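PDB 3DWV: glutathione peroxidase-like protein from Trypanosoma brucei, which probably reduces hydroperoxides as a glutathione peroxidase-type tryparedoxin peroxidase, captured here in its oxidized, disulfide-bonded form. Local coordinates for residues S56-T61 against F104-F109; A84-Q89 against F113-K118. The protein carries 1 engineered substitution. One frame throughout, in Å; residues are numbered along the deposited sequence.

In the fold
Along the chain the two contacts interleave: 56-61 of contact 1, 84-89 of contact 2, then 104-109 and 113-118. Both belong to the thioredoxin-type fold. Contact 1 ties the loop after strand 49-54 to the chain leaving helix 100-103 and lies at the surface, its centre about 17 Å from that of the chain. Contact 2 is buried, its centre about 8 Å from the chain centre, where the loop before helix 128-136 continues past strand 81-86, an outermost strand of the sheet and the parallel neighbour of 49-54. The contact centres lie 14 Å apart, yet Phe109 packs on Ile115 in the conformer given. The loop carrying the disulfide partner Cys106 continues into 113-118, which is bridged to strand 81-86.

Contact 1 (S56-T61 against F104-F109); sequences SKCGYT and FVCTKF
Cys58, the predicted active-site residue, is joined to Cys106 by the disulfide of the oxidized enzyme, which links two loops of the thioredoxin fold. This is consistent with a peroxidatic cysteine captured with its resolving partner. SG of Cys58 lies 2.0 Å from SG of Cys106, with chi3 at 106°, and Ile101 of helix 100-103 packs beside both cysteines. Next to the disulfide, Lys57 and Thr107 form an antiparallel hydrogen-bonded pair: Lys57 N donates to Thr107 O at 2.7 Å, within the carbonyl plane, and Thr107 N returns a bond to Lys57 O at 2.9 Å, tilted out of the plane of the Lys57 carbonyl. The Lys57 side chain runs alongside that of Thr107, pointing the same way. Its CB passes 3.7 Å from Thr107 O; CG and CD, in an extended run, lead on to a bend at chi3 (63°), and CE comes to 3.2 Å from Thr107 OG1. At the tip, NZ donates to a water 3.1 Å away that also bonds Thr107 OG1, and makes a weak bond to a second water, itself held by Lys108 O. Beyond the disulfide, another water donates to both Cys58 O and Val105 O, lying 2.8 Å from Cys58 O.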
loop_
_atom_site.group_PDB
_atom_site.type_symbol
_atom_site.label_atom_id
_atom_site.label_comp_id
_atom_site.label_asym_id
_atom_site.label_seq_id
_atom_site.Cartn_x
_atom_site.Cartn_y
_atom_site.Cartn_z
ATOM N N SER A 56 3.282 10.230 7.311
ATOM C CA SER A 56 3.101 10.655 8.699
ATOM C C SER A 56 1.659 11.041 9.014
ATOM O O SER A 56 0.904 11.456 8.108
ATOM C CB SER A 56 3.971 11.888 8.955
ATOM O OG SER A 56 5.340 11.503 8.957
ATOM N N LYS A 57 1.301 10.934 10.285
ATOM C CA LYS A 57 -0.068 11.186 10.733
ATOM C C LYS A 57 -0.284 12.691 10.875
ATOM O O LYS A 57 0.251 13.267 11.829
ATOM C CB LYS A 57 -0.360 10.472 12.057
ATOM C CG LYS A 57 -1.741 10.800 12.605
ATOM C CD LYS A 57 -2.004 10.089 13.938
ATOM C CE LYS A 57 -1.033 10.537 15.018
ATOM N NZ LYS A 57 -1.401 9.852 16.322
ATOM N N CYS A 58 -1.080 13.285 9.975
ATOM C CA CYS A 58 -1.370 14.699 10.125
ATOM C C CYS A 58 -2.762 14.948 10.707
ATOM O O CYS A 58 -3.018 16.041 11.189
ATOM C CB CYS A 58 -1.261 15.442 8.784
ATOM S SG CYS A 58 0.366 15.236 7.998
ATOM N N GLY A 59 -3.636 13.949 10.636
ATOM C CA GLY A 59 -4.944 14.001 11.272
ATOM C C GLY A 59 -6.002 13.409 10.366
ATOM O O GLY A 59 -7.140 13.144 10.820
ATOM N N TYR A 60 -5.793 13.274 9.040
ATOM C CA TYR A 60 -6.794 12.904 8.053
ATOM C C TYR A 60 -6.233 11.881 7.067
ATOM O O TYR A 60 -5.084 12.081 6.659
ATOM C CB TYR A 60 -7.349 14.143 7.259
ATOM C CG TYR A 60 -7.895 15.089 8.330
ATOM C CD1 TYR A 60 -9.117 14.939 8.974
ATOM C CD2 TYR A 60 -7.062 16.119 8.751
ATOM C CE1 TYR A 60 -9.553 15.823 9.977
ATOM C CE2 TYR A 60 -7.471 17.010 9.747
ATOM C CZ TYR A 60 -8.701 16.866 10.334
ATOM O OH TYR A 60 -9.067 17.736 11.329
ATOM N N THR A 61 -7.005 10.837 6.725
ATOM C CA THR A 61 -6.587 9.887 5.677
ATOM C C THR A 61 -7.723 9.636 4.694
ATOM O O THR A 61 -7.666 8.662 3.922
ATOM C CB THR A 61 -6.101 8.561 6.305
ATOM O OG1 THR A 61 -7.165 7.919 7.024
ATOM C CG2 THR A 61 -4.990 8.751 7.354
ATOM N N PHE A 104 2.174 21.818 8.732
ATOM C CA PHE A 104 1.571 21.280 9.952
ATOM C C PHE A 104 2.440 20.248 10.652
ATOM O O PHE A 104 3.315 19.543 10.155
ATOM C CB PHE A 104 0.225 20.677 9.529
ATOM C CG PHE A 104 -0.730 21.646 8.848
ATOM C CD1 PHE A 104 -1.249 22.708 9.568
ATOM C CD2 PHE A 104 -1.110 21.490 7.535
ATOM C CE1 PHE A 104 -2.139 23.601 8.980
ATOM C CE2 PHE A 104 -1.979 22.371 6.916
ATOM C CZ PHE A 104 -2.500 23.435 7.643
ATOM N N VAL A 105 2.174 20.101 11.947
ATOM C CA VAL A 105 2.790 19.026 12.722
ATOM C C VAL A 105 2.122 17.722 12.327
ATOM O O VAL A 105 0.886 17.585 12.312
ATOM C CB VAL A 105 2.693 19.346 14.220
ATOM C CG1 VAL A 105 3.089 18.180 15.120
ATOM C CG2 VAL A 105 3.582 20.545 14.528
ATOM N N CYS A 106 2.972 16.765 11.973
ATOM C CA CYS A 106 2.475 15.435 11.649
ATOM C C CYS A 106 3.382 14.454 12.367
ATOM O O CYS A 106 4.592 14.695 12.297
ATOM C CB CYS A 106 2.505 15.173 10.148
ATOM S SG CYS A 106 1.570 16.386 9.187
ATOM N N THR A 107 2.859 13.422 12.992
ATOM C CA THR A 107 3.747 12.569 13.783
ATOM C C THR A 107 3.911 11.195 13.152
ATOM O O THR A 107 3.299 10.807 12.137
ATOM C CB THR A 107 3.138 12.495 15.194
ATOM O OG1 THR A 107 1.836 11.882 15.063
ATOM C CG2 THR A 107 2.902 13.843 15.831
ATOM N N LYS A 108 4.808 10.400 13.735
ATOM C CA LYS A 108 5.124 9.075 13.207
ATOM C C LYS A 108 3.878 8.225 13.024
ATOM O O LYS A 108 3.105 8.054 13.948
ATOM C CB LYS A 108 6.089 8.335 14.164
ATOM C CG LYS A 108 6.483 6.990 13.588
ATOM C CD LYS A 108 7.184 6.067 14.587
ATOM C CE LYS A 108 7.989 5.002 13.851
ATOM N NZ LYS A 108 9.284 4.627 14.515
ATOM N N PHE A 109 3.661 7.672 11.850
ATOM C CA PHE A 109 2.640 6.694 11.589
ATOM C C PHE A 109 2.803 5.430 12.455
ATOM O O PHE A 109 3.944 4.944 12.537
ATOM C CB PHE A 109 2.697 6.281 10.110
ATOM C CG PHE A 109 1.514 5.366 9.804
ATOM C CD1 PHE A 109 0.206 5.861 9.922
ATOM C CD2 PHE A 109 1.700 4.043 9.456
ATOM C CE1 PHE A 109 -0.878 5.047 9.666
ATOM C CE2 PHE A 109 0.593 3.255 9.146
ATOM C CZ PHE A 109 -0.689 3.738 9.259
HETATM O O HOH W 1 1.351 10.508 17.664
HETATM O O HOH W 2 0.409 7.565 14.892
HETATM O O HOH W 3 -1.861 18.446 12.129
#

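Contact 2 (A84-Q89 against F113-K118). Engineered in segment 84-89: Ser87 (natural residue Cys).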
loop_
_atom_site.group_PDB
_atom_site.type_symbol
_atom_site.label_atom_id
_atom_site.label_comp_id
_atom_site.label_asym_id
_atom_site.label_seq_id
_atom_site.Cartn_x
_atom_site.Cartn_y
_atom_site.Cartn_z
ATOM N N ALA A 84 1.992 -1.838 5.026
ATOM C CA ALA A 84 2.051 -0.406 4.765
ATOM C C ALA A 84 3.471 0.032 4.358
ATOM O O ALA A 84 4.392 -0.235 5.099
ATOM C CB ALA A 84 1.605 0.420 5.983
ATOM N N PHE A 85 3.569 0.710 3.210
ATOM C CA PHE A 85 4.832 1.299 2.792
ATOM C C PHE A 85 4.804 2.806 2.988
ATOM O O PHE A 85 4.042 3.476 2.257
ATOM C CB PHE A 85 5.111 1.026 1.298
ATOM C CG PHE A 85 5.564 -0.397 1.040
ATOM C CD1 PHE A 85 4.626 -1.388 0.857
ATOM C CD2 PHE A 85 6.912 -0.736 0.954
ATOM C CE1 PHE A 85 5.000 -2.683 0.569
ATOM C CE2 PHE A 85 7.302 -2.029 0.684
ATOM C CZ PHE A 85 6.346 -3.011 0.497
ATOM N N PRO A 86 5.509 3.363 3.961
ATOM C CA PRO A 86 5.514 4.828 4.091
ATOM C C PRO A 86 6.392 5.487 3.029
ATOM O O PRO A 86 7.458 4.948 2.701
ATOM C CB PRO A 86 6.093 5.064 5.489
ATOM C CG PRO A 86 6.044 3.718 6.150
ATOM C CD PRO A 86 6.282 2.719 5.046
ATOM N N SER A 87 5.943 6.621 2.509
ATOM C CA SER A 87 6.744 7.373 1.535
ATOM C C SER A 87 7.909 8.069 2.231
ATOM O O SER A 87 7.736 8.600 3.339
ATOM C CB SER A 87 5.927 8.439 0.824
ATOM O OG SER A 87 6.799 9.270 0.034
ATOM N N ASN A 88 9.076 8.124 1.590
ATOM C CA ASN A 88 10.186 8.894 2.163
ATOM C C ASN A 88 10.073 10.386 1.867
ATOM O O ASN A 88 10.988 11.161 2.204
ATOM C CB ASN A 88 11.525 8.370 1.631
ATOM C CG ASN A 88 11.651 8.554 0.139
ATOM O OD1 ASN A 88 10.880 9.230 -0.535
ATOM N ND2 ASN A 88 12.675 7.940 -0.477
ATOM N N GLN A 89 8.975 10.815 1.223
ATOM C CA GLN A 89 8.708 12.225 0.939
ATOM C C GLN A 89 9.790 12.924 0.142
ATOM O O GLN A 89 9.854 14.151 0.092
ATOM C CB GLN A 89 8.495 13.020 2.234
ATOM C CG GLN A 89 7.333 12.437 3.032
ATOM C CD GLN A 89 5.994 12.425 2.333
ATOM O OE1 GLN A 89 5.694 13.371 1.596
ATOM N NE2 GLN A 89 5.188 11.389 2.541
ATOM N N PHE A 113 -0.894 -3.295 11.904
ATOM C CA PHE A 113 -0.393 -4.139 10.800
ATOM C C PHE A 113 1.057 -3.795 10.509
ATOM O O PHE A 113 1.498 -2.736 10.990
ATOM C CB PHE A 113 -1.270 -3.972 9.563
ATOM C CG PHE A 113 -1.785 -2.576 9.261
ATOM C CD1 PHE A 113 -0.990 -1.655 8.615
ATOM C CD2 PHE A 113 -3.034 -2.129 9.605
ATOM C CE1 PHE A 113 -1.388 -0.371 8.282
ATOM C CE2 PHE A 113 -3.493 -0.871 9.289
ATOM C CZ PHE A 113 -2.667 0.066 8.646
ATOM N N PRO A 114 1.820 -4.606 9.782
ATOM C CA PRO A 114 3.218 -4.293 9.462
ATOM C C PRO A 114 3.442 -3.049 8.615
ATOM O O PRO A 114 2.767 -2.786 7.618
ATOM C CB PRO A 114 3.689 -5.514 8.650
ATOM C CG PRO A 114 2.831 -6.619 9.229
ATOM C CD PRO A 114 1.453 -5.955 9.290
ATOM N N ILE A 115 4.489 -2.325 9.054
ATOM C CA ILE A 115 4.918 -1.134 8.319
ATOM C C ILE A 115 6.359 -1.365 7.873
ATOM O O ILE A 115 7.224 -1.812 8.633
ATOM C CB ILE A 115 4.836 0.160 9.135
ATOM C CG1 ILE A 115 3.459 0.371 9.769
ATOM C CG2 ILE A 115 5.238 1.375 8.322
ATOM C CD1 ILE A 115 3.451 1.293 10.957
ATOM N N MET A 116 6.571 -1.067 6.612
ATOM C CA MET A 116 7.861 -1.372 5.996
ATOM C C MET A 116 8.787 -0.163 6.077
ATOM O O MET A 116 8.413 0.923 6.551
ATOM C CB MET A 116 7.647 -1.891 4.567
ATOM C CG MET A 116 6.709 -3.107 4.496
ATOM S SD MET A 116 7.425 -4.624 5.185
ATOM C CE MET A 116 6.467 -4.843 6.684
ATOM N N ALA A 117 10.043 -0.360 5.627
ATOM C CA ALA A 117 10.920 0.814 5.532
ATOM C C ALA A 117 10.439 1.802 4.469
ATOM O O ALA A 117 9.802 1.335 3.493
ATOM C CB ALA A 117 12.336 0.389 5.145
ATOM N N LYS A 118 10.738 3.088 4.616
ATOM C CA LYS A 118 10.344 4.159 3.694
ATOM C C LYS A 118 10.928 3.962 2.318
ATOM O O LYS A 118 12.075 3.519 2.187
ATOM C CB LYS A 118 10.801 5.536 4.221
ATOM C CG LYS A 118 9.980 5.920 5.458
ATOM C CD LYS A 118 10.267 7.309 6.012
ATOM C CE LYS A 118 9.005 7.873 6.682
ATOM N NZ LYS A 118 9.316 8.917 7.699
HETATM O O HOH W 4 14.061 5.875 1.362
#
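Phe85 and Met116 each set CG anti to the carbonyl carbon (chi1 -76° and -56°), and the Met116 chain bends again at chi2, which places its sulfur, and at chi3, which turns CE. Met116 CG sits over one face of Phe85, offset toward the rim and 4.0 Å from the ring centroid in a CH-pi contact, while Met116 CB rests 3.9 Å from Phe85 CD2. Met116 SD approaches the same ring obliquely, a looser Met-aromatic contact. The two segments run in nearly the same direction, 19° apart end to end. Ala84 is gripped from both sides of Ile115: its N donates to Pro114 O at 2.9 Å, and its O accepts from Met116 N at 2.8 Å. The loop 113-118 is thereby bridged to the outer edge of strand 81-86 in the thioredoxin-type sheet, whose inner neighbour, strand 49-54, bonds Phe85 through Tyr52 and Val54. Ala84 CB meets the edge of the Phe113 ring, 3.9 Å from CE1, and the Phe113 side chain also packs on Ala68 and Thr69 of helix 64-75. Pro86 crosses Ile115 at about a right angle; both residues were modelled in two conformers, so the apparent tightness of CG against CG2 is doubtful. Where the strand ends, Lys118 CA makes a CA-H...O contact of 3.2 Å with Pro86 O. Lys118 CG lies by Pro86 CB in the conformer given, and the chain, extended beyond CG, brings CE to 3.6 Å from Ser87 O. Asn88 packs CB to CB with Lys118; its ND2 bonds Asn120 and a water shared with Lys118 O, while OD1 accepts from Phe90 N. The engineered Ser87 closes an ST turn, OG accepting from Gln89 N at 2.9 Å and also bonding Glu94.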